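Local coordinates for aerobactin synthase IucA (Klebsiella pneumoniae subsp. pneumoniae, PDB 5JM8), which catalyses, as an ATP-dependent NIS synthetase, a ligation step in the assembly of the siderophore aerobactin, probably by adenylating a carboxylate of citrate, at residues F173-P178 with W259-S264; M276-L281 with A347-L352; T27-L32 with I41-E46. All coordinates share one frame; numbering follows the deposited sequence.

Contact 1 of 3, residues F173-P178 with W259-S264; sequences FAPHFP and WLPTTS. With ATP (adenosine-5'-triphosphate), chain I.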
loop_
_atom_site.group_PDB
_atom_site.type_symbol
_atom_site.label_atom_id
_atom_site.label_comp_id
_atom_site.label_asym_id
_atom_site.label_seq_id
_atom_site.Cartn_x
_atom_site.Cartn_y
_atom_site.Cartn_z
ATOM N N PHE A 173 -12.501 9.945 20.862
ATOM C CA PHE A 173 -12.928 10.623 19.635
ATOM C C PHE A 173 -11.969 10.328 18.486
ATOM O O PHE A 173 -12.044 10.949 17.424
ATOM C CB PHE A 173 -13.027 12.135 19.869
ATOM C CG PHE A 173 -14.056 12.525 20.897
ATOM C CD1 PHE A 173 -13.820 12.320 22.246
ATOM C CD2 PHE A 173 -15.258 13.098 20.515
ATOM C CE1 PHE A 173 -14.760 12.676 23.193
ATOM C CE2 PHE A 173 -16.201 13.459 21.459
ATOM C CZ PHE A 173 -15.953 13.245 22.799
ATOM N N ALA A 174 -11.073 9.372 18.716
ATOM C CA ALA A 174 -10.094 8.941 17.721
ATOM C C ALA A 174 -9.283 10.101 17.146
ATOM O O ALA A 174 -9.200 10.255 15.925
ATOM C CB ALA A 174 -10.794 8.187 16.601
ATOM N N PRO A 175 -8.673 10.917 18.019
ATOM C CA PRO A 175 -7.906 12.059 17.528
ATOM C C PRO A 175 -6.453 11.717 17.257
ATOM O O PRO A 175 -6.008 10.605 17.534
ATOM C CB PRO A 175 -8.008 13.050 18.680
ATOM C CG PRO A 175 -7.973 12.168 19.882
ATOM C CD PRO A 175 -8.698 10.892 19.493
ATOM N N HIS A 176 -5.722 12.684 16.720
ATOM C CA HIS A 176 -4.280 12.568 16.602
ATOM C C HIS A 176 -3.663 13.957 16.605
ATOM O O HIS A 176 -4.340 14.949 16.328
ATOM C CB HIS A 176 -3.894 11.802 15.339
ATOM C CG HIS A 176 -4.382 12.432 14.073
ATOM N ND1 HIS A 176 -5.603 12.127 13.510
ATOM C CD2 HIS A 176 -3.804 13.337 13.249
ATOM C CE1 HIS A 176 -5.759 12.826 12.400
ATOM N NE2 HIS A 176 -4.681 13.567 12.219
ATOM N N PHE A 177 -2.382 14.030 16.942
ATOM C CA PHE A 177 -1.694 15.309 17.019
ATOM C C PHE A 177 -0.183 15.124 16.973
ATOM O O PHE A 177 0.329 14.094 17.412
ATOM C CB PHE A 177 -2.091 16.048 18.298
ATOM C CG PHE A 177 -1.901 15.237 19.548
ATOM C CD1 PHE A 177 -0.646 15.099 20.116
ATOM C CD2 PHE A 177 -2.979 14.615 20.158
ATOM C CE1 PHE A 177 -0.466 14.356 21.262
ATOM C CE2 PHE A 177 -2.805 13.870 21.307
ATOM C CZ PHE A 177 -1.546 13.739 21.860
ATOM N N PRO A 178 0.541 16.122 16.441
ATOM C CA PRO A 178 2.001 16.038 16.494
ATOM C C PRO A 178 2.509 16.397 17.886
ATOM O O PRO A 178 1.806 17.088 18.623
ATOM C CB PRO A 178 2.444 17.060 15.451
ATOM C CG PRO A 178 1.380 18.095 15.493
ATOM C CD PRO A 178 0.090 17.370 15.800
ATOM N N TRP A 259 0.477 11.549 16.154
ATOM C CA TRP A 259 0.471 10.561 17.228
ATOM C C TRP A 259 -0.945 10.288 17.710
ATOM O O TRP A 259 -1.769 11.197 17.780
ATOM C CB TRP A 259 1.336 11.036 18.389
ATOM C CG TRP A 259 2.786 10.999 18.077
ATOM C CD1 TRP A 259 3.496 11.922 17.369
ATOM C CD2 TRP A 259 3.715 9.981 18.457
ATOM N NE1 TRP A 259 4.813 11.542 17.288
ATOM C CE2 TRP A 259 4.971 10.351 17.946
ATOM C CE3 TRP A 259 3.602 8.788 19.175
ATOM C CZ2 TRP A 259 6.108 9.575 18.137
ATOM C CZ3 TRP A 259 4.731 8.021 19.364
ATOM C CH2 TRP A 259 5.967 8.416 18.847
ATOM N N LEU A 260 -1.213 9.031 18.048
ATOM C CA LEU A 260 -2.535 8.604 18.490
ATOM C C LEU A 260 -2.535 8.264 19.977
ATOM O O LEU A 260 -1.789 7.383 20.404
ATOM C CB LEU A 260 -2.998 7.381 17.691
ATOM C CG LEU A 260 -3.576 7.586 16.289
ATOM C CD1 LEU A 260 -2.546 8.145 15.318
ATOM C CD2 LEU A 260 -4.131 6.267 15.781
ATOM N N PRO A 261 -3.357 8.963 20.780
ATOM C CA PRO A 261 -3.490 8.483 22.159
ATOM C C PRO A 261 -4.128 7.098 22.206
ATOM O O PRO A 261 -5.132 6.867 21.534
ATOM C CB PRO A 261 -4.387 9.537 22.825
ATOM C CG PRO A 261 -5.031 10.285 21.706
ATOM C CD PRO A 261 -4.058 10.243 20.573
ATOM N N THR A 262 -3.540 6.188 22.976
ATOM C CA THR A 262 -4.038 4.820 23.062
ATOM C C THR A 262 -5.019 4.682 24.222
ATOM O O THR A 262 -5.400 5.678 24.837
ATOM C CB THR A 262 -2.884 3.812 23.236
ATOM O OG1 THR A 262 -2.254 4.007 24.509
ATOM C CG2 THR A 262 -1.857 3.989 22.129
ATOM N N THR A 263 -5.426 3.449 24.509
ATOM C CA THR A 263 -6.387 3.167 25.573
ATOM C C THR A 263 -6.029 3.842 26.901
ATOM O O THR A 263 -6.916 4.197 27.680
ATOM C CB THR A 263 -6.511 1.647 25.822
ATOM O OG1 THR A 263 -5.216 1.039 25.750
ATOM C CG2 THR A 263 -7.426 1.004 24.790
ATOM N N SER A 264 -4.735 4.023 27.147
ATOM C CA SER A 264 -4.255 4.580 28.409
ATOM C C SER A 264 -4.053 6.091 28.338
ATOM O O SER A 264 -3.624 6.710 29.312
ATOM C CB SER A 264 -2.943 3.913 28.814
ATOM O OG SER A 264 -1.996 3.987 27.766
HETATM P PG ATP I . 0.225 1.834 29.320
HETATM O O1G ATP I . 0.338 2.842 28.205
HETATM O O2G ATP I . -0.326 0.500 28.875
HETATM O O3G ATP I . 1.470 1.712 30.165
HETATM P PB ATP I . -0.943 2.541 31.887
HETATM O O1B ATP I . -1.692 3.798 32.253
HETATM O O2B ATP I . 0.449 2.317 32.435
HETATM O O3B ATP I . -0.951 2.410 30.272
HETATM P PA ATP I . -2.585 1.032 33.685
HETATM O O1A ATP I . -1.812 1.776 34.744
HETATM O O2A ATP I . -2.806 -0.454 33.824
HETATM O O3A ATP I . -1.865 1.272 32.264
HETATM O "O5'" ATP I . -4.026 1.709 33.467
HETATM C "C5'" ATP I . -4.882 1.145 32.479
HETATM C "C4'" ATP I . -5.783 2.194 31.844
HETATM O "O4'" ATP I . -6.645 1.534 30.915
HETATM C "C3'" ATP I . -6.664 2.921 32.848
HETATM O "O3'" ATP I . -6.556 4.336 32.647
HETATM C "C2'" ATP I . -8.076 2.434 32.583
HETATM O "O2'" ATP I . -9.022 3.501 32.615
HETATM C "C1'" ATP I . -8.017 1.821 31.194
HETATM N N9 ATP I . -8.804 0.571 31.109
HETATM C C8 ATP I . -9.831 0.385 30.264
HETATM N N7 ATP I . -10.358 -0.856 30.414
HETATM C C5 ATP I . -9.653 -1.480 31.373
HETATM C C6 ATP I . -9.687 -2.810 32.014
HETATM N N6 ATP I . -10.615 -3.716 31.624
HETATM N N1 ATP I . -8.775 -3.069 32.979
HETATM C C2 ATP I . -7.857 -2.159 33.358
HETATM N N3 ATP I . -7.775 -0.931 32.813
HETATM C C4 ATP I . -8.628 -0.536 31.834
#

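Contact 2 of 3, residues M276-L281 with A347-L352; sequences MIKFSL and ALRENL. With ATP (adenosine-5'-triphosphate), chain I.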
loop_
_atom_site.group_PDB
_atom_site.type_symbol
_atom_site.label_atom_id
_atom_site.label_comp_id
_atom_site.label_asym_id
_atom_site.label_seq_id
_atom_site.Cartn_x
_atom_site.Cartn_y
_atom_site.Cartn_z
ATOM N N MET A 276 7.245 3.953 20.660
ATOM C CA MET A 276 6.090 4.596 21.265
ATOM C C MET A 276 6.608 5.456 22.410
ATOM O O MET A 276 7.753 5.297 22.839
ATOM C CB MET A 276 5.077 3.571 21.774
ATOM C CG MET A 276 4.473 2.692 20.699
ATOM S SD MET A 276 3.132 1.692 21.360
ATOM C CE MET A 276 2.867 0.531 20.022
ATOM N N ILE A 277 5.772 6.359 22.909
ATOM C CA ILE A 277 6.169 7.203 24.026
ATOM C C ILE A 277 5.059 7.268 25.075
ATOM O O ILE A 277 3.882 7.429 24.752
ATOM C CB ILE A 277 6.554 8.617 23.535
ATOM C CG1 ILE A 277 7.169 9.433 24.673
ATOM C CG2 ILE A 277 5.353 9.322 22.916
ATOM C CD1 ILE A 277 8.042 10.570 24.193
ATOM N N LYS A 278 5.459 7.102 26.333
ATOM C CA LYS A 278 4.541 7.092 27.465
ATOM C C LYS A 278 4.874 8.235 28.415
ATOM O O LYS A 278 5.859 8.172 29.149
ATOM C CB LYS A 278 4.618 5.750 28.194
ATOM C CG LYS A 278 3.748 5.649 29.432
ATOM C CD LYS A 278 3.797 4.242 30.009
ATOM C CE LYS A 278 2.980 4.123 31.281
ATOM N NZ LYS A 278 2.937 2.722 31.775
ATOM N N PHE A 279 4.044 9.274 28.397
ATOM C CA PHE A 279 4.330 10.503 29.129
ATOM C C PHE A 279 3.824 10.483 30.563
ATOM O O PHE A 279 2.827 9.832 30.880
ATOM C CB PHE A 279 3.708 11.707 28.417
ATOM C CG PHE A 279 4.358 12.051 27.109
ATOM C CD1 PHE A 279 5.601 12.662 27.074
ATOM C CD2 PHE A 279 3.715 11.786 25.913
ATOM C CE1 PHE A 279 6.192 12.986 25.872
ATOM C CE2 PHE A 279 4.302 12.111 24.707
ATOM C CZ PHE A 279 5.540 12.712 24.686
ATOM N N SER A 280 4.529 11.211 31.423
ATOM C CA SER A 280 4.013 11.569 32.733
ATOM C C SER A 280 2.926 12.612 32.511
ATOM O O SER A 280 3.224 13.752 32.158
ATOM C CB SER A 280 5.128 12.111 33.631
ATOM O OG SER A 280 4.652 12.387 34.934
ATOM N N LEU A 281 1.671 12.213 32.698
ATOM C CA LEU A 281 0.529 13.063 32.365
ATOM C C LEU A 281 -0.314 13.360 33.604
ATOM O O LEU A 281 -0.919 12.461 34.182
ATOM C CB LEU A 281 -0.322 12.385 31.283
ATOM C CG LEU A 281 -1.529 13.144 30.724
ATOM C CD1 LEU A 281 -1.104 14.439 30.058
ATOM C CD2 LEU A 281 -2.297 12.271 29.741
ATOM N N ALA A 347 8.761 7.725 28.978
ATOM C CA ALA A 347 9.518 6.516 28.699
ATOM C C ALA A 347 9.288 6.105 27.256
ATOM O O ALA A 347 8.214 6.332 26.700
ATOM C CB ALA A 347 9.120 5.407 29.646
ATOM N N LEU A 348 10.306 5.507 26.649
ATOM C CA LEU A 348 10.224 5.075 25.261
ATOM C C LEU A 348 9.984 3.576 25.175
ATOM O O LEU A 348 10.745 2.781 25.725
ATOM C CB LEU A 348 11.499 5.448 24.509
ATOM C CG LEU A 348 11.753 6.948 24.342
ATOM C CD1 LEU A 348 13.124 7.174 23.738
ATOM C CD2 LEU A 348 10.676 7.605 23.488
ATOM N N ARG A 349 8.920 3.207 24.469
ATOM C CA ARG A 349 8.483 1.822 24.364
ATOM C C ARG A 349 8.710 1.298 22.947
ATOM O O ARG A 349 8.408 1.983 21.970
ATOM C CB ARG A 349 7.006 1.718 24.758
ATOM C CG ARG A 349 6.354 0.371 24.511
ATOM C CD ARG A 349 4.898 0.400 24.942
ATOM N NE ARG A 349 4.768 0.604 26.383
ATOM C CZ ARG A 349 3.714 1.154 26.976
ATOM N NH1 ARG A 349 2.679 1.576 26.260
ATOM N NH2 ARG A 349 3.699 1.292 28.294
ATOM N N GLU A 350 9.252 0.087 22.843
ATOM C CA GLU A 350 9.504 -0.536 21.546
ATOM C C GLU A 350 8.227 -0.685 20.735
ATOM O O GLU A 350 7.253 -1.267 21.208
ATOM C CB GLU A 350 10.146 -1.912 21.722
ATOM C CG GLU A 350 11.605 -1.878 22.122
ATOM C CD GLU A 350 12.207 -3.267 22.231
ATOM O OE1 GLU A 350 11.435 -4.245 22.333
ATOM O OE2 GLU A 350 13.451 -3.381 22.208
ATOM N N ASN A 351 8.238 -0.158 19.515
ATOM C CA ASN A 351 7.119 -0.341 18.603
ATOM C C ASN A 351 7.350 -1.552 17.711
ATOM O O ASN A 351 7.818 -1.431 16.580
ATOM C CB ASN A 351 6.899 0.903 17.748
ATOM C CG ASN A 351 5.680 0.781 16.855
ATOM O OD1 ASN A 351 4.790 -0.029 17.113
ATOM N ND2 ASN A 351 5.635 1.583 15.798
ATOM N N LEU A 352 7.003 -2.724 18.229
ATOM C CA LEU A 352 7.230 -3.977 17.518
ATOM C C LEU A 352 6.251 -4.161 16.355
ATOM O O LEU A 352 6.256 -5.198 15.689
ATOM C CB LEU A 352 7.125 -5.151 18.495
ATOM C CG LEU A 352 8.040 -5.069 19.723
ATOM C CD1 LEU A 352 7.710 -6.159 20.729
ATOM C CD2 LEU A 352 9.499 -5.157 19.319
HETATM P PG ATP I . 0.225 1.834 29.320
HETATM O O1G ATP I . 0.338 2.842 28.205
HETATM O O2G ATP I . -0.326 0.500 28.875
HETATM O O3G ATP I . 1.470 1.712 30.165
HETATM P PB ATP I . -0.943 2.541 31.887
HETATM O O1B ATP I . -1.692 3.798 32.253
HETATM O O2B ATP I . 0.449 2.317 32.435
HETATM O O3B ATP I . -0.951 2.410 30.272
HETATM P PA ATP I . -2.585 1.032 33.685
HETATM O O1A ATP I . -1.812 1.776 34.744
HETATM O O2A ATP I . -2.806 -0.454 33.824
HETATM O O3A ATP I . -1.865 1.272 32.264
HETATM O "O5'" ATP I . -4.026 1.709 33.467
HETATM C "C5'" ATP I . -4.882 1.145 32.479
HETATM C "C4'" ATP I . -5.783 2.194 31.844
HETATM O "O4'" ATP I . -6.645 1.534 30.915
HETATM C "C3'" ATP I . -6.664 2.921 32.848
HETATM O "O3'" ATP I . -6.556 4.336 32.647
HETATM C "C2'" ATP I . -8.076 2.434 32.583
HETATM O "O2'" ATP I . -9.022 3.501 32.615
HETATM C "C1'" ATP I . -8.017 1.821 31.194
HETATM N N9 ATP I . -8.804 0.571 31.109
HETATM C C8 ATP I . -9.831 0.385 30.264
HETATM N N7 ATP I . -10.358 -0.856 30.414
HETATM C C5 ATP I . -9.653 -1.480 31.373
HETATM C C6 ATP I . -9.687 -2.810 32.014
HETATM N N6 ATP I . -10.615 -3.716 31.624
HETATM N N1 ATP I . -8.775 -3.069 32.979
HETATM C C2 ATP I . -7.857 -2.159 33.358
HETATM N N3 ATP I . -7.775 -0.931 32.813
HETATM C C4 ATP I . -8.628 -0.536 31.834
#

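Contact 3 of 3, residues T27-L32 with I41-E46; sequences TKDWRL and IIPLGE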
loop_
_atom_site.group_PDB
_atom_site.type_symbol
_atom_site.label_atom_id
_atom_site.label_comp_id
_atom_site.label_asym_id
_atom_site.label_seq_id
_atom_site.Cartn_x
_atom_site.Cartn_y
_atom_site.Cartn_z
ATOM N N THR A 27 -20.764 -6.426 46.289
ATOM C CA THR A 27 -21.782 -6.514 47.331
ATOM C C THR A 27 -22.481 -7.870 47.316
ATOM O O THR A 27 -22.596 -8.513 46.270
ATOM C CB THR A 27 -22.853 -5.411 47.184
ATOM O OG1 THR A 27 -23.637 -5.643 46.007
ATOM C CG2 THR A 27 -22.208 -4.036 47.107
ATOM N N LYS A 28 -22.937 -8.294 48.492
ATOM C CA LYS A 28 -23.745 -9.498 48.635
ATOM C C LYS A 28 -25.172 -9.094 48.998
ATOM O O LYS A 28 -26.000 -9.933 49.352
ATOM C CB LYS A 28 -23.151 -10.426 49.699
ATOM C CG LYS A 28 -21.728 -10.899 49.390
ATOM C CD LYS A 28 -21.697 -11.872 48.213
ATOM C CE LYS A 28 -20.283 -12.354 47.915
ATOM N NZ LYS A 28 -19.409 -11.259 47.408
ATOM N N ASP A 29 -25.443 -7.794 48.893
ATOM C CA ASP A 29 -26.740 -7.222 49.236
ATOM C C ASP A 29 -27.585 -6.996 47.980
ATOM O O ASP A 29 -27.870 -5.859 47.597
ATOM C CB ASP A 29 -26.546 -5.908 50.001
ATOM C CG ASP A 29 -27.857 -5.243 50.369
ATOM O OD1 ASP A 29 -28.877 -5.953 50.484
ATOM O OD2 ASP A 29 -27.867 -4.005 50.535
ATOM N N TRP A 30 -27.966 -8.089 47.329
ATOM C CA TRP A 30 -28.852 -8.030 46.172
ATOM C C TRP A 30 -29.480 -9.399 45.937
ATOM O O TRP A 30 -28.974 -10.413 46.419
ATOM C CB TRP A 30 -28.101 -7.560 44.925
ATOM C CG TRP A 30 -26.821 -8.299 44.671
ATOM C CD1 TRP A 30 -25.588 -7.998 45.172
ATOM C CD2 TRP A 30 -26.648 -9.460 43.851
ATOM N NE1 TRP A 30 -24.659 -8.901 44.718
ATOM C CE2 TRP A 30 -25.283 -9.810 43.905
ATOM C CE3 TRP A 30 -27.512 -10.239 43.077
ATOM C CZ2 TRP A 30 -24.765 -10.902 43.215
ATOM C CZ3 TRP A 30 -26.996 -11.324 42.394
ATOM C CH2 TRP A 30 -25.635 -11.645 42.468
ATOM N N ARG A 31 -30.580 -9.418 45.192
ATOM C CA ARG A 31 -31.413 -10.606 45.090
ATOM C C ARG A 31 -32.026 -10.724 43.704
ATOM O O ARG A 31 -32.229 -9.723 43.014
ATOM C CB ARG A 31 -32.512 -10.564 46.160
ATOM C CG ARG A 31 -33.435 -11.772 46.187
ATOM C CD ARG A 31 -34.419 -11.689 47.352
ATOM N NE ARG A 31 -35.316 -10.540 47.239
ATOM C CZ ARG A 31 -36.486 -10.553 46.604
ATOM N NH1 ARG A 31 -36.921 -11.660 46.013
ATOM N NH2 ARG A 31 -37.224 -9.453 46.559
ATOM N N LEU A 32 -32.308 -11.960 43.307
ATOM C CA LEU A 32 -32.980 -12.242 42.046
ATOM C C LEU A 32 -34.419 -12.659 42.317
ATOM O O LEU A 32 -34.729 -13.182 43.386
ATOM C CB LEU A 32 -32.241 -13.338 41.271
ATOM C CG LEU A 32 -31.043 -12.897 40.424
ATOM C CD1 LEU A 32 -30.025 -12.126 41.251
ATOM C CD2 LEU A 32 -30.392 -14.107 39.765
ATOM N N ILE A 41 -32.539 -7.239 41.972
ATOM C CA ILE A 41 -33.019 -6.293 42.967
ATOM C C ILE A 41 -31.888 -5.798 43.862
ATOM O O ILE A 41 -31.103 -6.590 44.386
ATOM C CB ILE A 41 -34.129 -6.927 43.837
ATOM C CG1 ILE A 41 -35.329 -7.294 42.959
ATOM C CG2 ILE A 41 -34.565 -5.973 44.949
ATOM C CD1 ILE A 41 -36.348 -8.182 43.639
ATOM N N ILE A 42 -31.818 -4.480 44.021
ATOM C CA ILE A 42 -30.889 -3.850 44.951
ATOM C C ILE A 42 -31.693 -3.088 46.001
ATOM O O ILE A 42 -32.193 -1.999 45.726
ATOM C CB ILE A 42 -29.922 -2.888 44.239
ATOM C CG1 ILE A 42 -29.130 -3.636 43.162
ATOM C CG2 ILE A 42 -28.982 -2.244 45.257
ATOM C CD1 ILE A 42 -28.269 -2.752 42.283
ATOM N N PRO A 43 -31.831 -3.665 47.207
ATOM C CA PRO A 43 -32.654 -3.021 48.238
ATOM C C PRO A 43 -32.113 -1.662 48.665
ATOM O O PRO A 43 -30.900 -1.500 48.782
ATOM C CB PRO A 43 -32.598 -4.013 49.405
ATOM C CG PRO A 43 -32.210 -5.311 48.796
ATOM C CD PRO A 43 -31.309 -4.966 47.662
ATOM N N LEU A 44 -33.011 -0.708 48.895
ATOM C CA LEU A 44 -32.632 0.621 49.365
ATOM C C LEU A 44 -33.009 0.816 50.833
ATOM O O LEU A 44 -32.736 1.863 51.420
ATOM C CB LEU A 44 -33.299 1.704 48.512
ATOM C CG LEU A 44 -32.885 1.777 47.040
ATOM C CD1 LEU A 44 -33.750 2.788 46.302
ATOM C CD2 LEU A 44 -31.412 2.137 46.907
ATOM N N GLY A 45 -33.640 -0.196 51.422
ATOM C CA GLY A 45 -34.100 -0.110 52.796
ATOM C C GLY A 45 -35.345 0.750 52.913
ATOM O O GLY A 45 -35.708 1.455 51.972
ATOM N N GLU A 46 -35.997 0.688 54.072
ATOM C CA GLU A 46 -37.225 1.442 54.309
ATOM C C GLU A 46 -38.346 0.972 53.384
ATOM O O GLU A 46 -39.216 1.756 52.999
ATOM C CB GLU A 46 -36.981 2.941 54.119
#

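Contact 1 of 3, residues F173-P178 with W259-S264
One antiparallel bridge, F177 with W259, ties the start of strand 177-185 to strand 258-261, and the two backbone bonds that make it differ in geometry. F177 N points at a lone pair of W259 O, in the carbonyl plane, at 3.0 Å; W259 N reaches F177 O at 2.8 Å but sits above that carbonyl's plane. The side chain of F177 shows how such a short pairing gains an apolar contact. Its CB leaves on the same face of the sheet as W259, yet CG then takes the crowded position between backbone N and carbonyl carbon (chi1 54°), which brings the ring in toward the partner segment. W259 O lies over one ring face, and CE2 comes obliquely to P261 CD at 3.9 Å. P261 is shared, because its CG also meets P175 CG at 3.9 Å. S264, in the loop that follows the strand, gives a 2.6 Å hydrogen bond from OG to ATP O1G. H176 NE2 is hydrogen-bonded to E133 of the second subunit. Around this join, Y169 of helix 163-169 meets the F177 ring edge-to-face, and L268 of strand 267-269 packs against F177 and W259.

Contact 2 of 3, residues M276-L281 with A347-L352
Four backbone hydrogen bonds hold strands 275-284 and 345-350 together, in two reciprocal pairs: M276 with R349 and K278 with A347. The bond from M276 N to R349 O is the shortest at 2.6 Å and lies in the carbonyl plane, whereas K278 N approaches A347 O nearly along the C=O axis. Between them, I277 and L348 form the non-hydrogen-bonded pair.

The apolar contact lies on the face of I277 and L348, where the two side chains run side by side, I277 CD1 reaching L348 CD2 at 4.0 Å, with F205 of helix 198-209 against both. On the other face the contact of M276 is van der Waals: it crosses R349 obliquely, its CE 3.5 Å from N351 OD1, and the amide is held by a hydrogen bond from N351 ND2 to S273 O.

The same face carries the two charged side chains. K278 is extended throughout, with CG anti to the backbone N (chi1 177°), and its NZ grips both ATP O3G, at a very short 2.4 Å, and O2B, at 2.6 Å. R349 also starts anti but bends at chi3 (-65°), so that NH2 reaches O3G at 2.9 Å while NH1 makes a longer bond to O1G. The two cations stand only 3.8 Å apart, K278 NZ to R349 NH2; their mutual repulsion is presumably offset by the phosphates and by salt bridges from D447 to K278 and from E327 to R349. These neighbouring positive side chains, converging on the gamma-phosphate, form part of the triphosphate-binding end of the ATP site, within the IucA/IucC family region of this synthetase.

Contact 3 of 3, residues T27-L32 with I41-E46
R31 and I41 form the single bridge here, a hydrogen-bonded antiparallel pair. I41 N gives the tighter bond, to R31 O at 2.7 Å and nearly along the C=O axis; R31 N returns one to I41 O at 3.0 Å, in the carbonyl plane. The side chains of the pair leave on the same face and run alongside each other. R31 begins with CG anti to the backbone N (chi1 -178°) and bends at chi3 (63°), which lays one face of its guanidinium over the end of I41, with NH2 3.3 Å from I41 CD1. Next to the bridge, W30 CB touches I41 O at 3.2 Å. Beyond it the contact passes to P43: its CD rests 3.6 Å from D29 O, while its CG and D29 OD1 meet tip to tip at 3.8 Å.

The two strands are the arms of a beta hairpin, and strand 31-32 is the outermost member within this chain of a five-stranded antiparallel sheet in simple sequential order. I42 carries the pairing onward through backbone bonding with L50 of strand 49-54, and L44 and G45 together face Q48 in a classic beta bulge.

Further out, W30 CG occupies the crowded position between N and carbonyl carbon (chi1 50°), so the indole swings away from the hairpin partner. NE1 then bonds T27 O at 2.6 Å, with that oxygen near the ring plane, tying the indole back to the loop just after helix 14-26. K92 of helix 82-96 makes a salt bridge with D29 OD2 and a hydrogen bond to P43 O, joining both segments to that helix.

Contacts 1 and 2 are neighbours, their centres 13 Å apart, and both reach the same antiparallel sheet; W259 CZ3 packs against I277 CG2 at 3.8 Å. They also converge on the phosphates of one ATP, contact 1 through S264 and contact 2 through K278 and R349, and R266 and N489 add further hydrogen bonds to the nucleotide. The magnesium ion lies about 6 Å from the K278 side chain and about 14 Å from that of P261. Contact 3 belongs to a separate N-terminal sheet, with its nearest atoms about 26 Å from contact 1 and about 29 Å from contact 2, on the opposite side of the chain's centre from the latter.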